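Metallo-beta-lactamase (Simiduia agarivorans, PDB 6MFI) probably hydrolyses the beta-lactam ring of antibiotics, as a subclass B3 metallo-beta-lactamase with two zinc ions in its active site. Local coordinates at residues H110-H115 with E147-A152; H188-L193 with P228-A233. All coordinates share one frame; numbering follows the deposited sequence. Where two conformers were deposited one is given.

Interaction 1 (H110-H115 with E147-A152). With ZN (zinc ion), chain C; ZN (zinc ion), chain B.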
loop_
_atom_site.group_PDB
_atom_site.type_symbol
_atom_site.label_atom_id
_atom_site.label_comp_id
_atom_site.label_asym_id
_atom_site.label_seq_id
_atom_site.Cartn_x
_atom_site.Cartn_y
_atom_site.Cartn_z
ATOM N N HIS A 110 -2.492 -0.442 -4.815
ATOM C CA HIS A 110 -3.311 -0.276 -6.006
ATOM C C HIS A 110 -2.490 0.413 -7.087
ATOM O O HIS A 110 -1.456 1.028 -6.817
ATOM C CB HIS A 110 -4.605 0.498 -5.713
ATOM C CG HIS A 110 -4.389 1.899 -5.238
ATOM N ND1 HIS A 110 -4.399 2.242 -3.903
ATOM C CD2 HIS A 110 -4.182 3.051 -5.920
ATOM C CE1 HIS A 110 -4.196 3.542 -3.783
ATOM N NE2 HIS A 110 -4.062 4.056 -4.992
ATOM N N GLU A 111 -2.978 0.305 -8.322
ATOM C CA GLU A 111 -2.206 0.614 -9.526
ATOM C C GLU A 111 -2.243 2.087 -9.912
ATOM O O GLU A 111 -2.337 2.415 -11.099
ATOM C CB GLU A 111 -2.704 -0.256 -10.677
ATOM C CG GLU A 111 -4.198 -0.124 -10.967
ATOM C CD GLU A 111 -5.060 -1.048 -10.124
ATOM O OE1 GLU A 111 -6.121 -1.481 -10.619
ATOM O OE2 GLU A 111 -4.683 -1.337 -8.969
ATOM N N HIS A 112 -2.159 3.001 -8.951
ATOM C CA HIS A 112 -2.072 4.419 -9.268
ATOM C C HIS A 112 -0.613 4.861 -9.306
ATOM O O HIS A 112 0.256 4.259 -8.669
ATOM C CB HIS A 112 -2.856 5.255 -8.255
ATOM C CG HIS A 112 -4.317 5.356 -8.562
ATOM N ND1 HIS A 112 -5.190 6.100 -7.797
ATOM C CD2 HIS A 112 -5.061 4.808 -9.552
ATOM C CE1 HIS A 112 -6.407 6.004 -8.301
ATOM N NE2 HIS A 112 -6.356 5.226 -9.367
ATOM N N ILE A 113 -0.357 5.932 -10.064
ATOM C CA ILE A 113 1.016 6.346 -10.349
ATOM C C ILE A 113 1.754 6.749 -9.078
ATOM O O ILE A 113 2.978 6.595 -8.988
ATOM C CB ILE A 113 1.021 7.484 -11.391
ATOM C CG1 ILE A 113 2.455 7.865 -11.772
ATOM C CG2 ILE A 113 0.258 8.695 -10.873
ATOM C CD1 ILE A 113 2.547 9.016 -12.750
ATOM N N ASP A 114 1.037 7.258 -8.074
ATOM C CA ASP A 114 1.706 7.688 -6.853
ATOM C C ASP A 114 2.150 6.523 -5.978
ATOM O O ASP A 114 2.832 6.753 -4.975
ATOM C CB ASP A 114 0.800 8.624 -6.048
ATOM C CG ASP A 114 -0.560 8.022 -5.766
ATOM O OD1 ASP A 114 -1.151 7.427 -6.689
ATOM O OD2 ASP A 114 -1.039 8.151 -4.620
ATOM N N HIS A 115 1.794 5.290 -6.331
ATOM C CA HIS A 115 2.178 4.120 -5.552
ATOM C C HIS A 115 2.992 3.098 -6.330
ATOM O O HIS A 115 3.801 2.393 -5.723
ATOM C CB HIS A 115 0.932 3.426 -4.981
ATOM C CG HIS A 115 0.077 4.320 -4.139
ATOM N ND1 HIS A 115 0.515 4.869 -2.953
ATOM C CD2 HIS A 115 -1.188 4.766 -4.315
ATOM C CE1 HIS A 115 -0.445 5.613 -2.434
ATOM N NE2 HIS A 115 -1.490 5.566 -3.240
ATOM N N GLU A 147 -9.855 1.352 -18.124
ATOM C CA GLU A 147 -11.168 1.920 -18.418
ATOM C C GLU A 147 -12.025 2.051 -17.161
ATOM O O GLU A 147 -12.673 3.084 -16.949
ATOM C CB GLU A 147 -11.878 1.081 -19.490
ATOM C CG GLU A 147 -12.317 -0.309 -19.046
ATOM C CD GLU A 147 -13.645 -0.723 -19.645
ATOM O OE1 GLU A 147 -14.118 -0.044 -20.578
ATOM O OE2 GLU A 147 -14.226 -1.722 -19.169
ATOM N N ASP A 148 -12.037 1.029 -16.310
ATOM C CA ASP A 148 -12.874 1.025 -15.118
ATOM C C ASP A 148 -12.194 1.669 -13.919
ATOM O O ASP A 148 -12.734 1.614 -12.809
ATOM C CB ASP A 148 -13.297 -0.406 -14.777
ATOM C CG ASP A 148 -12.125 -1.361 -14.719
ATOM O OD1 ASP A 148 -11.073 -1.054 -15.318
ATOM O OD2 ASP A 148 -12.261 -2.426 -14.082
ATOM N N ASP A 149 -11.031 2.273 -14.114
ATOM C CA ASP A 149 -10.375 2.988 -13.029
ATOM C C ASP A 149 -11.150 4.265 -12.723
ATOM O O ASP A 149 -11.411 5.059 -13.635
ATOM C CB ASP A 149 -8.932 3.317 -13.398
ATOM C CG ASP A 149 -8.059 3.537 -12.183
ATOM O OD1 ASP A 149 -7.214 2.665 -11.892
ATOM O OD2 ASP A 149 -8.219 4.583 -11.518
ATOM N N PRO A 150 -11.549 4.489 -11.469
ATOM C CA PRO A 150 -12.307 5.710 -11.148
ATOM C C PRO A 150 -11.574 6.993 -11.496
ATOM O O PRO A 150 -12.217 7.982 -11.866
ATOM C CB PRO A 150 -12.538 5.581 -9.635
ATOM C CG PRO A 150 -12.496 4.109 -9.377
ATOM C CD PRO A 150 -11.469 3.564 -10.326
ATOM N N GLN A 151 -10.243 7.006 -11.402
ATOM C CA GLN A 151 -9.448 8.192 -11.696
ATOM C C GLN A 151 -8.808 8.131 -13.080
ATOM O O GLN A 151 -7.715 8.672 -13.284
ATOM C CB GLN A 151 -8.380 8.389 -10.620
ATOM C CG GLN A 151 -8.013 9.843 -10.366
ATOM C CD GLN A 151 -7.006 10.001 -9.244
ATOM O OE1 GLN A 151 -7.081 9.317 -8.225
ATOM N NE2 GLN A 151 -6.053 10.909 -9.429
ATOM N N ALA A 152 -9.468 7.484 -14.037
ATOM C CA ALA A 152 -8.939 7.397 -15.393
ATOM C C ALA A 152 -9.026 8.758 -16.071
ATOM O O ALA A 152 -10.118 9.319 -16.218
ATOM C CB ALA A 152 -9.703 6.346 -16.193
HETATM ZN ZN ZN C . -4.945 5.912 -5.789
HETATM ZN ZN ZN B . -2.676 7.369 -3.712
HETATM O O HOH W 1 -3.899 7.512 -5.271
#
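His112 of the HxHxDH zinc motif, signature of the metallo-beta-lactamase superfamily, meets the loop 147-152 through Asp149. The polar part is one hydrogen bond: His112 NE2 donates to Asp149 OD2 over 2.9 Å, at an N-H...O angle of 161°, with the acceptor close to the ring plane. Histidine suits the place because its ring serves two partners, ND1 binding zinc at 2.0 Å while NE2 reaches the carboxylate. Asp149 OD2 takes this bond on its syn lone pair. Its anti lone pair accepts from Gln151 N at 3.2 Å in an Asx turn. The bond to His112 would be expected to make the imidazole a somewhat stronger electron donor to the metal.

His110 and His112 bind one zinc and Asp114 and His115 the other; His188 completes the protein ligands of the first and His253 those of the second, and a water bridges the two ions.

Packing is lighter: Glu111 CG lies 4.2 Å from Asp149 OD1. The carboxylates, Glu111 OE1 and Asp149 OD1 4.5 Å apart, are like charges, and Glu111 turns its own to Gly191 N and Thr189 OG1. Gln151 brings its amide obliquely to the imidazole, planes 78° apart, with OE1 3.4 Å from His112 CE1.

Interaction 2 (H188-L193 with P228-A233). With ZN (zinc ion), chain C.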
loop_
_atom_site.group_PDB
_atom_site.type_symbol
_atom_site.label_atom_id
_atom_site.label_comp_id
_atom_site.label_asym_id
_atom_site.label_seq_id
_atom_site.Cartn_x
_atom_site.Cartn_y
_atom_site.Cartn_z
ATOM N N HIS A 188 -11.368 1.838 -4.951
ATOM C CA HIS A 188 -10.471 2.915 -5.354
ATOM C C HIS A 188 -9.881 2.639 -6.730
ATOM O O HIS A 188 -9.778 3.548 -7.564
ATOM C CB HIS A 188 -9.366 3.089 -4.313
ATOM C CG HIS A 188 -8.462 4.249 -4.579
ATOM N ND1 HIS A 188 -8.804 5.546 -4.263
ATOM C CD2 HIS A 188 -7.228 4.309 -5.131
ATOM C CE1 HIS A 188 -7.818 6.355 -4.609
ATOM N NE2 HIS A 188 -6.850 5.629 -5.137
ATOM N N THR A 189 -9.484 1.399 -6.980
ATOM C CA THR A 189 -9.061 0.913 -8.283
ATOM C C THR A 189 -9.671 -0.464 -8.482
ATOM O O THR A 189 -10.062 -1.120 -7.510
ATOM C CB THR A 189 -7.532 0.819 -8.406
ATOM O OG1 THR A 189 -7.047 -0.216 -7.543
ATOM C CG2 THR A 189 -6.866 2.140 -8.045
ATOM N N PRO A 190 -9.780 -0.928 -9.729
ATOM C CA PRO A 190 -10.299 -2.289 -9.946
ATOM C C PRO A 190 -9.417 -3.379 -9.359
ATOM O O PRO A 190 -9.937 -4.407 -8.912
ATOM C CB PRO A 190 -10.385 -2.397 -11.476
ATOM C CG PRO A 190 -9.513 -1.298 -12.000
ATOM C CD PRO A 190 -9.614 -0.197 -10.997
ATOM N N GLY A 191 -8.100 -3.185 -9.336
ATOM C CA GLY A 191 -7.202 -4.228 -8.876
ATOM C C GLY A 191 -6.475 -3.917 -7.585
ATOM O O GLY A 191 -5.336 -4.353 -7.391
ATOM N N ALA A 192 -7.119 -3.171 -6.691
ATOM C CA ALA A 192 -6.504 -2.843 -5.413
ATOM C C ALA A 192 -6.417 -4.077 -4.522
ATOM O O ALA A 192 -7.271 -4.965 -4.563
ATOM C CB ALA A 192 -7.292 -1.743 -4.705
ATOM N N LEU A 193 -5.367 -4.121 -3.705
ATOM C CA LEU A 193 -5.119 -5.239 -2.808
ATOM C C LEU A 193 -4.843 -4.729 -1.402
ATOM O O LEU A 193 -4.334 -3.621 -1.212
ATOM C CB LEU A 193 -3.932 -6.093 -3.284
ATOM C CG LEU A 193 -4.098 -6.890 -4.578
ATOM C CD1 LEU A 193 -2.873 -7.758 -4.825
ATOM C CD2 LEU A 193 -5.357 -7.739 -4.534
ATOM N N PRO A 228 -22.923 -0.436 -10.703
ATOM C CA PRO A 228 -23.290 -1.244 -9.526
ATOM C C PRO A 228 -22.553 -2.572 -9.451
ATOM O O PRO A 228 -22.458 -3.148 -8.360
ATOM C CB PRO A 228 -24.804 -1.446 -9.689
ATOM C CG PRO A 228 -25.067 -1.226 -11.126
ATOM C CD PRO A 228 -24.071 -0.210 -11.596
ATOM N N GLU A 229 -22.019 -3.069 -10.569
ATOM C CA GLU A 229 -21.161 -4.245 -10.512
ATOM C C GLU A 229 -19.860 -3.936 -9.781
ATOM O O GLU A 229 -19.268 -4.826 -9.160
ATOM C CB GLU A 229 -20.888 -4.754 -11.928
ATOM C CG GLU A 229 -19.754 -4.027 -12.680
ATOM C CD GLU A 229 -20.189 -2.709 -13.301
ATOM O OE1 GLU A 229 -19.330 -1.818 -13.454
ATOM O OE2 GLU A 229 -21.388 -2.543 -13.584
ATOM N N TYR A 230 -19.440 -2.671 -9.788
ATOM C CA TYR A 230 -18.197 -2.246 -9.159
ATOM C C TYR A 230 -18.363 -1.947 -7.677
ATOM O O TYR A 230 -17.375 -2.000 -6.937
ATOM C CB TYR A 230 -17.666 -1.010 -9.889
ATOM C CG TYR A 230 -16.284 -0.546 -9.499
ATOM C CD1 TYR A 230 -15.159 -1.290 -9.830
ATOM C CD2 TYR A 230 -16.100 0.666 -8.845
ATOM C CE1 TYR A 230 -13.893 -0.855 -9.493
ATOM C CE2 TYR A 230 -14.839 1.107 -8.507
ATOM C CZ TYR A 230 -13.742 0.342 -8.834
ATOM O OH TYR A 230 -12.486 0.779 -8.500
ATOM N N LEU A 231 -19.583 -1.647 -7.230
ATOM C CA LEU A 231 -19.838 -1.288 -5.838
ATOM C C LEU A 231 -20.096 -2.493 -4.945
ATOM O O LEU A 231 -19.741 -2.461 -3.762
ATOM C CB LEU A 231 -21.027 -0.324 -5.743
ATOM C CG LEU A 231 -20.848 1.145 -6.150
ATOM C CD1 LEU A 231 -20.434 1.327 -7.605
ATOM C CD2 LEU A 231 -22.130 1.911 -5.870
ATOM N N GLN A 232 -20.714 -3.551 -5.478
ATOM C CA GLN A 232 -20.921 -4.757 -4.684
ATOM C C GLN A 232 -19.592 -5.417 -4.338
ATOM O O GLN A 232 -19.417 -5.925 -3.224
ATOM C CB GLN A 232 -21.832 -5.729 -5.433
ATOM C CG GLN A 232 -23.226 -5.182 -5.698
ATOM C CD GLN A 232 -24.083 -6.134 -6.507
ATOM O OE1 GLN A 232 -25.249 -5.853 -6.785
ATOM N NE2 GLN A 232 -23.509 -7.268 -6.890
ATOM N N ALA A 233 -18.645 -5.419 -5.279
ATOM C CA ALA A 233 -17.303 -5.897 -4.973
ATOM C C ALA A 233 -16.579 -4.925 -4.052
ATOM O O ALA A 233 -15.762 -5.343 -3.225
ATOM C CB ALA A 233 -16.514 -6.107 -6.265
HETATM ZN ZN ZN C . -4.945 5.912 -5.789
HETATM O O HOH W 1 -3.899 7.512 -5.271
#
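Tyr230, on helix 228-242, drives its phenol end into the backbone of the loop that follows the zinc ligand His188. The packing is of van der Waals kind: Tyr230 OH lies 3.1 Å from Thr189 C and 3.9 Å from Pro190 CD. Pro190 CA sits in the ring plane at the tyrosine's edge, 3.9 Å from Tyr230 CE1, so the proline passes beside the ring and does not stack on its face. With chi1 at -172° CG stands opposite the backbone N, and the long, flat side chain leaves the helix toward the loop.

No hydrogen bond joins the two segments; the phenol oxygen is instead hydrogen-bonded to the carbonyl of Gly187, just before the loop segment. Proline fits the second position of the type I turn from Thr189 to Ala192, where its ring restricts phi to the value needed.

Metal binding and its support lie on the far side of the loop from the helix. His188 NE2 binds zinc at 2.0 Å, and its ND1 is hydrogen-bonded to Ser215 O, an acceptor that implies a proton on ND1 and leaves the NE2 lone pair for the metal. Tyrosine thus joins apolar bulk to a polar tip, tying the helix to backbone directly adjoining a zinc ligand.

In the fold
Interactions 1 and 2 have centres 11 Å apart and share one zinc ion: His110 and His112 of 110-115 and His188 of 188-193 are its three protein ligands, with His112 ND1 and His188 NE2 3.2 Å apart around the metal. Glu111 joins the two loops directly, its OE1 probably hydrogen-bonded to Gly191 N at 2.9 Å and its OE2 to Thr189 OG1 at 3.0 Å. Its carboxylate thus spans the turn that Tyr230 abuts. Asp149 in interaction 1 is a second-shell residue, gripping a ligand ring, whereas Tyr230 in interaction 2 meets backbone and proline next to His188, one step further from the metal.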